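Local coordinates for putative phenazine biosynthesis PhzC/PhzF protein (Clostridium difficile, PDB 4DUN) that probably works as an isomerase of the PhzF family, built on the two-lobed alpha/beta fold of the diaminopimelate epimerase superfamily, at residues Val24-Arg29 and Val51-Gly56; Met114-Ile119 and Val245-Glu250; Pro128-Leu133 and Arg168-Trp173. One frame throughout, in Å; residues are numbered along the deposited sequence.

Interaction 1. Residues Val24-Arg29 and Val51-Gly56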
loop_
_atom_site.group_PDB
_atom_site.type_symbol
_atom_site.label_atom_id
_atom_site.label_comp_id
_atom_site.label_asym_id
_atom_site.label_seq_id
_atom_site.Cartn_x
_atom_site.Cartn_y
_atom_site.Cartn_z
ATOM N N VAL A 24 -7.981 8.347 -7.059
ATOM C CA VAL A 24 -8.879 9.489 -7.253
ATOM C C VAL A 24 -10.294 8.932 -7.359
ATOM O O VAL A 24 -10.603 8.229 -8.326
ATOM C CB VAL A 24 -8.546 10.394 -8.492
ATOM C CG1 VAL A 24 -9.528 11.578 -8.574
ATOM C CG2 VAL A 24 -7.100 10.903 -8.469
ATOM N N CYS A 25 -11.145 9.254 -6.385
ATOM C CA CYS A 25 -12.526 8.779 -6.324
ATOM C C CYS A 25 -13.478 9.948 -6.612
ATOM O O CYS A 25 -13.462 10.941 -5.876
ATOM C CB CYS A 25 -12.779 8.155 -4.956
ATOM S SG CYS A 25 -14.442 7.497 -4.751
ATOM N N VAL A 26 -14.265 9.854 -7.712
ATOM C CA VAL A 26 -15.148 10.929 -8.154
ATOM C C VAL A 26 -16.568 10.575 -7.739
ATOM O O VAL A 26 -17.092 9.525 -8.143
ATOM C CB VAL A 26 -15.036 11.258 -9.671
ATOM C CG1 VAL A 26 -15.924 12.457 -10.041
ATOM C CG2 VAL A 26 -13.583 11.503 -10.086
ATOM N N LEU A 27 -17.170 11.434 -6.895
ATOM C CA LEU A 27 -18.503 11.198 -6.333
ATOM C C LEU A 27 -19.549 12.169 -6.840
ATOM O O LEU A 27 -19.280 13.370 -6.931
ATOM C CB LEU A 27 -18.458 11.329 -4.800
ATOM C CG LEU A 27 -17.471 10.448 -4.022
ATOM C CD1 LEU A 27 -17.163 11.072 -2.671
ATOM C CD2 LEU A 27 -18.052 9.080 -3.799
ATOM N N ASP A 28 -20.770 11.656 -7.075
ATOM C CA ASP A 28 -21.931 12.455 -7.483
ATOM C C ASP A 28 -22.588 13.079 -6.257
ATOM O O ASP A 28 -23.223 14.131 -6.349
ATOM C CB ASP A 28 -22.968 11.579 -8.219
ATOM C CG ASP A 28 -22.559 11.010 -9.569
ATOM O OD1 ASP A 28 -21.395 11.220 -9.981
ATOM O OD2 ASP A 28 -23.401 10.340 -10.208
ATOM N N ARG A 29 -22.480 12.387 -5.121
ATOM C CA ARG A 29 -23.067 12.772 -3.840
ATOM C C ARG A 29 -22.055 12.600 -2.715
ATOM O O ARG A 29 -21.079 11.871 -2.871
ATOM C CB ARG A 29 -24.311 11.907 -3.546
ATOM C CG ARG A 29 -25.475 12.125 -4.502
ATOM C CD ARG A 29 -26.648 11.214 -4.204
ATOM N NE ARG A 29 -27.853 11.681 -4.893
ATOM C CZ ARG A 29 -29.079 11.217 -4.671
ATOM N NH1 ARG A 29 -29.284 10.262 -3.771
ATOM N NH2 ARG A 29 -30.112 11.707 -5.344
ATOM N N VAL A 51 -13.251 13.667 -4.874
ATOM C CA VAL A 51 -13.813 14.848 -5.528
ATOM C C VAL A 51 -15.330 14.749 -5.471
ATOM O O VAL A 51 -15.901 13.766 -5.968
ATOM C CB VAL A 51 -13.322 15.004 -7.005
ATOM C CG1 VAL A 51 -14.017 16.176 -7.707
ATOM C CG2 VAL A 51 -11.793 15.144 -7.091
ATOM N N VAL A 52 -15.983 15.761 -4.881
ATOM C CA VAL A 52 -17.439 15.835 -4.856
ATOM C C VAL A 52 -17.835 16.826 -5.917
ATOM O O VAL A 52 -17.499 18.013 -5.814
ATOM C CB VAL A 52 -18.063 16.187 -3.471
ATOM C CG1 VAL A 52 -19.592 16.305 -3.573
ATOM C CG2 VAL A 52 -17.673 15.162 -2.411
ATOM N N LYS A 53 -18.525 16.347 -6.953
ATOM C CA LYS A 53 -18.973 17.261 -7.991
ATOM C C LYS A 53 -20.370 17.728 -7.638
ATOM O O LYS A 53 -21.284 16.910 -7.544
ATOM C CB LYS A 53 -18.869 16.681 -9.420
ATOM C CG LYS A 53 -19.168 15.202 -9.608
ATOM C CD LYS A 53 -18.879 14.788 -11.041
ATOM C CE LYS A 53 -19.456 13.446 -11.406
ATOM N NZ LYS A 53 -19.392 13.192 -12.871
ATOM N N GLY A 54 -20.473 19.021 -7.325
ATOM C CA GLY A 54 -21.716 19.710 -6.982
ATOM C C GLY A 54 -22.044 20.815 -7.969
ATOM O O GLY A 54 -21.267 21.071 -8.896
ATOM N N LYS A 55 -23.185 21.496 -7.772
ATOM C CA LYS A 55 -23.621 22.581 -8.659
ATOM C C LYS A 55 -22.602 23.734 -8.632
ATOM O O LYS A 55 -22.414 24.386 -7.602
ATOM C CB LYS A 55 -25.034 23.073 -8.284
ATOM C CG LYS A 55 -25.700 23.975 -9.312
ATOM C CD LYS A 55 -27.100 24.363 -8.866
ATOM C CE LYS A 55 -27.767 25.304 -9.835
ATOM N NZ LYS A 55 -29.161 25.613 -9.423
ATOM N N GLY A 56 -21.917 23.913 -9.754
ATOM C CA GLY A 56 -20.924 24.963 -9.942
ATOM C C GLY A 56 -19.568 24.810 -9.270
ATOM O O GLY A 56 -18.708 25.660 -9.513
HETATM O O HOH W 1 -23.555 15.769 -8.492
#
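Strands 20-27 and 47-54 run side by side in the same direction here, with Val-26 abreast of Val-51 and Leu-27 of Val-52. Val-51 is gripped at both ends: its N-H donates to Cys-25 O at 2.9 Å, and its carbonyl O receives Leu-27 N at 2.8 Å. Leu-27 O then takes Lys-53 N at 3.1 Å, with the donor nearly along the C=O axis (176°). Val-26 and Val-51 lie on one face of the sheet, where beta-branched residues suit both the strand and the apolar surface of helix 73-87. On the other face, Leu-27 CD1 meets Val-52 CG2 obliquely at 4.1 Å.

Lys-53 reaches across to the neighbouring strand. Its CB rises beside the bonded Leu-27 carbonyl, and a chi1 of 37° puts CG in the crowded position between N and carbonyl carbon, only 3.2 Å from Leu-27 O. The chain is extended from there. CD passes Val-26 CG1 at 3.9 Å, crossing that valine at about a right angle, and CE reaches 3.3 Å from Asp-28 OD1. The tip, NZ, stops 4.0 Å from Asp-28 OD1, too far for a salt bridge, although the opposite charges probably attract; it also makes a long, weak ion pair with Glu-5. Just past Leu-27, a water donates to both Asp-28 O and Lys-53 O, prolonging the pairing. Parallel neighbours joined through helix 33-43 form a beta-alpha-beta unit, here in the sheet that wraps helix 73-87.

Interaction 2. Residues Met114-Ile119 and Val245-Glu250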
loop_
_atom_site.group_PDB
_atom_site.type_symbol
_atom_site.label_atom_id
_atom_site.label_comp_id
_atom_site.label_asym_id
_atom_site.label_seq_id
_atom_site.Cartn_x
_atom_site.Cartn_y
_atom_site.Cartn_z
ATOM N N MET A 114 0.395 24.521 -11.397
ATOM C CA MET A 114 -0.014 24.986 -10.067
ATOM C C MET A 114 0.893 26.139 -9.650
ATOM O O MET A 114 2.120 26.053 -9.769
ATOM C CB MET A 114 0.025 23.838 -9.038
ATOM C CG MET A 114 -0.782 22.619 -9.474
ATOM S SD MET A 114 -0.759 21.191 -8.340
ATOM C CE MET A 114 0.938 20.698 -8.427
ATOM N N ILE A 115 0.282 27.228 -9.173
ATOM C CA ILE A 115 1.001 28.437 -8.794
ATOM C C ILE A 115 1.097 28.477 -7.283
ATOM O O ILE A 115 0.087 28.393 -6.579
ATOM C CB ILE A 115 0.355 29.713 -9.405
ATOM C CG1 ILE A 115 0.468 29.675 -10.946
ATOM C CG2 ILE A 115 1.018 30.995 -8.827
ATOM C CD1 ILE A 115 -0.317 30.765 -11.706
ATOM N N PHE A 116 2.338 28.527 -6.789
ATOM C CA PHE A 116 2.683 28.484 -5.364
ATOM C C PHE A 116 3.455 29.739 -4.934
ATOM O O PHE A 116 4.073 30.365 -5.787
ATOM C CB PHE A 116 3.564 27.230 -5.110
ATOM C CG PHE A 116 2.940 25.842 -5.106
ATOM C CD1 PHE A 116 1.572 25.667 -5.294
ATOM C CD2 PHE A 116 3.722 24.713 -4.881
ATOM C CE1 PHE A 116 1.003 24.390 -5.278
ATOM C CE2 PHE A 116 3.149 23.434 -4.857
ATOM C CZ PHE A 116 1.793 23.284 -5.049
ATOM N N PRO A 117 3.484 30.120 -3.628
ATOM C CA PRO A 117 4.290 31.286 -3.224
ATOM C C PRO A 117 5.785 30.979 -3.355
ATOM O O PRO A 117 6.200 29.838 -3.143
ATOM C CB PRO A 117 3.878 31.493 -1.760
ATOM C CG PRO A 117 3.541 30.127 -1.282
ATOM C CD PRO A 117 2.824 29.501 -2.448
ATOM N N GLU A 118 6.570 31.972 -3.787
ATOM C CA GLU A 118 8.022 31.868 -3.891
ATOM C C GLU A 118 8.575 32.028 -2.484
ATOM O O GLU A 118 8.178 32.957 -1.783
ATOM C CB GLU A 118 8.564 32.940 -4.847
ATOM C CG GLU A 118 10.078 32.906 -4.962
ATOM C CD GLU A 118 10.607 33.596 -6.198
ATOM O OE1 GLU A 118 10.366 34.813 -6.339
ATOM O OE2 GLU A 118 11.227 32.913 -7.044
ATOM N N ILE A 119 9.408 31.091 -2.030
ATOM C CA ILE A 119 9.931 31.160 -0.657
ATOM C C ILE A 119 11.454 30.962 -0.680
ATOM O O ILE A 119 11.926 29.839 -0.506
ATOM C CB ILE A 119 9.228 30.142 0.300
ATOM C CG1 ILE A 119 7.681 30.222 0.252
ATOM C CG2 ILE A 119 9.734 30.286 1.752
ATOM C CD1 ILE A 119 6.947 28.981 0.831
ATOM N N VAL A 245 5.736 31.143 -7.999
ATOM C CA VAL A 245 6.405 30.194 -8.870
ATOM C C VAL A 245 5.355 29.293 -9.504
ATOM O O VAL A 245 4.303 29.039 -8.903
ATOM C CB VAL A 245 7.519 29.363 -8.150
ATOM C CG1 VAL A 245 8.666 30.251 -7.628
ATOM C CG2 VAL A 245 6.948 28.508 -7.023
ATOM N N LYS A 246 5.633 28.807 -10.720
ATOM C CA LYS A 246 4.759 27.856 -11.374
ATOM C C LYS A 246 5.445 26.486 -11.340
ATOM O O LYS A 246 6.631 26.371 -11.684
ATOM C CB LYS A 246 4.436 28.282 -12.818
ATOM C CG LYS A 246 3.336 27.426 -13.452
ATOM C CD LYS A 246 3.212 27.659 -14.968
ATOM C CE LYS A 246 2.513 28.939 -15.343
ATOM N NZ LYS A 246 2.400 29.068 -16.822
ATOM N N ILE A 247 4.708 25.476 -10.870
ATOM C CA ILE A 247 5.140 24.083 -10.786
ATOM C C ILE A 247 4.205 23.305 -11.701
ATOM O O ILE A 247 2.983 23.401 -11.543
ATOM C CB ILE A 247 5.130 23.638 -9.296
ATOM C CG1 ILE A 247 6.418 24.199 -8.633
ATOM C CG2 ILE A 247 5.050 22.099 -9.115
ATOM C CD1 ILE A 247 6.218 24.858 -7.331
ATOM N N SER A 248 4.776 22.577 -12.690
ATOM C CA SER A 248 3.950 21.832 -13.636
ATOM C C SER A 248 4.418 20.412 -13.779
ATOM O O SER A 248 5.620 20.130 -13.679
ATOM C CB SER A 248 3.948 22.495 -15.016
ATOM O OG SER A 248 3.651 23.879 -14.963
ATOM N N GLY A 249 3.475 19.535 -14.088
ATOM C CA GLY A 249 3.789 18.141 -14.336
ATOM C C GLY A 249 2.781 17.443 -15.217
ATOM O O GLY A 249 1.643 17.910 -15.381
ATOM N N GLU A 250 3.217 16.321 -15.785
ATOM C CA GLU A 250 2.390 15.441 -16.588
ATOM C C GLU A 250 1.754 14.426 -15.641
ATOM O O GLU A 250 2.206 14.279 -14.500
ATOM C CB GLU A 250 3.250 14.713 -17.644
ATOM C CG GLU A 250 3.931 15.613 -18.664
ATOM C CD GLU A 250 4.884 14.858 -19.573
ATOM O OE1 GLU A 250 4.577 13.702 -19.952
ATOM O OE2 GLU A 250 5.957 15.420 -19.893
#
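This is an antiparallel strand pairing, partly buried, between strand 111-117 and the long, broken strand 244-259. Met-114 and Ile-247 form one hydrogen-bonded pair and Phe-116 and Val-245 another, so four backbone bonds cross. The most linear runs from Ile-247 N to Met-114 O at 2.9 Å (174°). Between these two pairs sits the non-hydrogen-bonded pair Ile-115 and Lys-246, where Ile-115 CA-H leans on Val-245 O at 3.4 Å.

Strand 244-259 also pairs with strands 233-239 and 4-11, which probably puts the contact where the two lobes meet, consistent with the diaminopimelate epimerase fold. The apolar face of the strand pair carries Met-114, Phe-116, Val-245 and Ile-247, the last two packing on Ile-211 of helix 207-218. Ile-247 CD1 touches Phe-116 CD2 at 3.5 Å, the two side chains crossing at about a right angle; the slim methyl tip reaches the ring obliquely. At the ring's root, Val-245 CG2 approaches Phe-116 CB at 4.1 Å. Val-245 CG1 instead lies against the extended chain of Glu-118, whose OE2 comes to 3.7 Å. On the other face Lys-246 bends at chi3 (-77°), carrying its amine to a long, weak ion pair with Glu-113, just before Met-114 in strand 111-117.

Interaction 3. Residues Pro128-Leu133 and Arg168-Trp173; sequences PQQANL and RKLTDW
A short, weakly bonded helix, 128-133, faces an irregular loop in which Leu-170 centres an inverse gamma turn and also starts a type I beta turn ending at Trp-173. The loop leads from helix 164-167 into strand 176-181, so this is helix-to-loop packing at the surface of the second lobe of the diaminopimelate epimerase-like fold.

Leu-133 carries the apolar part. With CG anti to its carbonyl carbon (chi1 -61°), it spreads its methyls over two loop residues: CD1 meets Lys-169 CB at 3.8 Å and Leu-170 CD2 at 3.9 Å, while CD2 rests on Lys-169 CD. The two leucines slide past each other in opposite directions, and their branched ends pack between helix and loop. Lysine suits the outer position because its methylenes pack while its amine leads away to Gln-166 OE1.

Gln-130 bridges apolar and polar regions. Its CG lies against Leu-170 CD2 at 3.9 Å, and its amide, tilted 47° from the indole plane, brings NE2 to 3.6 Å from Trp-173 CH2. The amide's rotation is fixed partly by OE1, which accepts from Ser-127 N; the indole is held by NE1 bonding to Ser-143 OG. Asp-172 CB lies over one indole face, offset toward the rim. On that side, near CH2, a water links the two segments, accepting from Gln-130 NE2 at 3.3 Å and donating to Asp-172 OD2 at 2.8 Å.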
loop_
_atom_site.group_PDB
_atom_site.type_symbol
_atom_site.label_atom_id
_atom_site.label_comp_id
_atom_site.label_asym_id
_atom_site.label_seq_id
_atom_site.Cartn_x
_atom_site.Cartn_y
_atom_site.Cartn_z
ATOM N N PRO A 128 26.894 21.274 16.053
ATOM C CA PRO A 128 27.632 20.005 15.884
ATOM C C PRO A 128 26.739 18.753 15.971
ATOM O O PRO A 128 26.970 17.812 15.207
ATOM C CB PRO A 128 28.655 20.046 17.018
ATOM C CG PRO A 128 28.895 21.504 17.234
ATOM C CD PRO A 128 27.553 22.144 17.052
ATOM N N GLN A 129 25.700 18.757 16.848
ATOM C CA GLN A 129 24.759 17.635 17.012
ATOM C C GLN A 129 23.882 17.445 15.769
ATOM O O GLN A 129 23.679 16.305 15.341
ATOM C CB GLN A 129 23.868 17.827 18.247
ATOM C CG GLN A 129 24.512 17.340 19.539
ATOM C CD GLN A 129 23.697 17.719 20.751
ATOM O OE1 GLN A 129 23.682 18.877 21.185
ATOM N NE2 GLN A 129 23.011 16.744 21.333
ATOM N N GLN A 130 23.357 18.558 15.197
ATOM C CA GLN A 130 22.532 18.518 13.983
ATOM C C GLN A 130 23.352 18.048 12.794
ATOM O O GLN A 130 22.845 17.273 11.989
ATOM C CB GLN A 130 21.904 19.888 13.685
ATOM C CG GLN A 130 20.697 20.215 14.559
ATOM C CD GLN A 130 20.269 21.653 14.459
ATOM O OE1 GLN A 130 21.075 22.561 14.206
ATOM N NE2 GLN A 130 18.984 21.894 14.680
ATOM N N ALA A 131 24.633 18.477 12.702
ATOM C CA ALA A 131 25.552 18.081 11.621
ATOM C C ALA A 131 25.814 16.570 11.626
ATOM O O ALA A 131 26.124 16.002 10.575
ATOM C CB ALA A 131 26.868 18.836 11.742
ATOM N N ASN A 132 25.719 15.931 12.808
ATOM C CA ASN A 132 25.892 14.490 12.952
ATOM C C ASN A 132 24.584 13.736 12.632
ATOM O O ASN A 132 24.631 12.532 12.408
ATOM C CB ASN A 132 26.401 14.142 14.355
ATOM C CG ASN A 132 27.871 14.470 14.581
ATOM O OD1 ASN A 132 28.646 14.713 13.641
ATOM N ND2 ASN A 132 28.299 14.454 15.841
ATOM N N LEU A 133 23.427 14.429 12.598
ATOM C CA LEU A 133 22.150 13.764 12.310
ATOM C C LEU A 133 21.803 13.725 10.811
ATOM O O LEU A 133 20.987 12.893 10.407
ATOM C CB LEU A 133 20.987 14.434 13.065
ATOM C CG LEU A 133 21.065 14.439 14.605
ATOM C CD1 LEU A 133 20.053 15.407 15.184
ATOM C CD2 LEU A 133 20.929 13.034 15.191
ATOM N N ARG A 168 14.676 11.791 12.138
ATOM C CA ARG A 168 13.542 12.108 13.014
ATOM C C ARG A 168 13.950 13.032 14.179
ATOM O O ARG A 168 13.092 13.716 14.740
ATOM C CB ARG A 168 12.917 10.829 13.575
ATOM C CG ARG A 168 11.849 10.254 12.681
ATOM C CD ARG A 168 11.036 9.164 13.361
ATOM N NE ARG A 168 11.812 7.952 13.627
ATOM C CZ ARG A 168 12.030 6.974 12.751
ATOM N NH1 ARG A 168 11.568 7.069 11.510
ATOM N NH2 ARG A 168 12.713 5.895 13.108
ATOM N N LYS A 169 15.250 13.049 14.534
ATOM C CA LYS A 169 15.787 13.868 15.624
ATOM C C LYS A 169 15.959 15.342 15.201
ATOM O O LYS A 169 16.163 16.191 16.074
ATOM C CB LYS A 169 17.111 13.283 16.156
ATOM C CG LYS A 169 16.933 11.954 16.888
ATOM C CD LYS A 169 18.269 11.332 17.280
ATOM C CE LYS A 169 18.111 9.901 17.723
ATOM N NZ LYS A 169 19.426 9.281 18.041
ATOM N N LEU A 170 15.828 15.654 13.884
ATOM C CA LEU A 170 15.888 17.021 13.352
ATOM C C LEU A 170 14.459 17.606 13.355
ATOM O O LEU A 170 13.867 17.850 12.291
ATOM C CB LEU A 170 16.506 17.041 11.930
ATOM C CG LEU A 170 17.949 16.556 11.791
ATOM C CD1 LEU A 170 18.219 16.108 10.379
ATOM C CD2 LEU A 170 18.952 17.632 12.211
ATOM N N THR A 171 13.914 17.808 14.575
ATOM C CA THR A 171 12.543 18.251 14.866
ATOM C C THR A 171 12.201 19.680 14.407
ATOM O O THR A 171 11.018 20.021 14.355
ATOM C CB THR A 171 12.257 18.127 16.375
ATOM O OG1 THR A 171 13.274 18.810 17.119
ATOM C CG2 THR A 171 12.147 16.670 16.834
ATOM N N ASP A 172 13.202 20.502 14.061
ATOM C CA ASP A 172 12.974 21.878 13.607
ATOM C C ASP A 172 12.369 21.955 12.190
ATOM O O ASP A 172 11.880 23.019 11.820
ATOM C CB ASP A 172 14.288 22.679 13.638
ATOM C CG ASP A 172 14.441 23.658 14.782
ATOM O OD1 ASP A 172 13.640 23.580 15.750
ATOM O OD2 ASP A 172 15.375 24.492 14.727
ATOM N N TRP A 173 12.391 20.847 11.416
ATOM C CA TRP A 173 11.922 20.829 10.024
ATOM C C TRP A 173 10.926 19.692 9.743
ATOM O O TRP A 173 10.955 18.671 10.430
ATOM C CB TRP A 173 13.134 20.734 9.069
ATOM C CG TRP A 173 14.067 21.901 9.231
ATOM C CD1 TRP A 173 13.901 23.157 8.723
ATOM C CD2 TRP A 173 15.210 21.967 10.099
ATOM N NE1 TRP A 173 14.911 23.983 9.161
ATOM C CE2 TRP A 173 15.717 23.284 10.023
ATOM C CE3 TRP A 173 15.888 21.024 10.896
ATOM C CZ2 TRP A 173 16.851 23.692 10.737
ATOM C CZ3 TRP A 173 17.017 21.426 11.595
ATOM C CH2 TRP A 173 17.495 22.742 11.507
HETATM O O HOH W 2 18.073 24.965 13.947
#

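Interactions 1 and 2 are both strand pairings, one parallel and one antiparallel, with centres 25 Å apart; both are held by backbone hydrogen bonds and belong to the same connected set of strands. Interaction 1 is the more buried and joins segments 22 residues apart, whereas interaction 2 joins stretches more than a hundred residues apart. Interaction 3 uses a helix and a loop instead: it is a surface contact that rests on apolar side-chain packing, an amide beside an indole and a water bridge. Its segments fall in sequence between the two strands of interaction 2, and it lies across the centre of the chain from interaction 1, about 43 Å between centres.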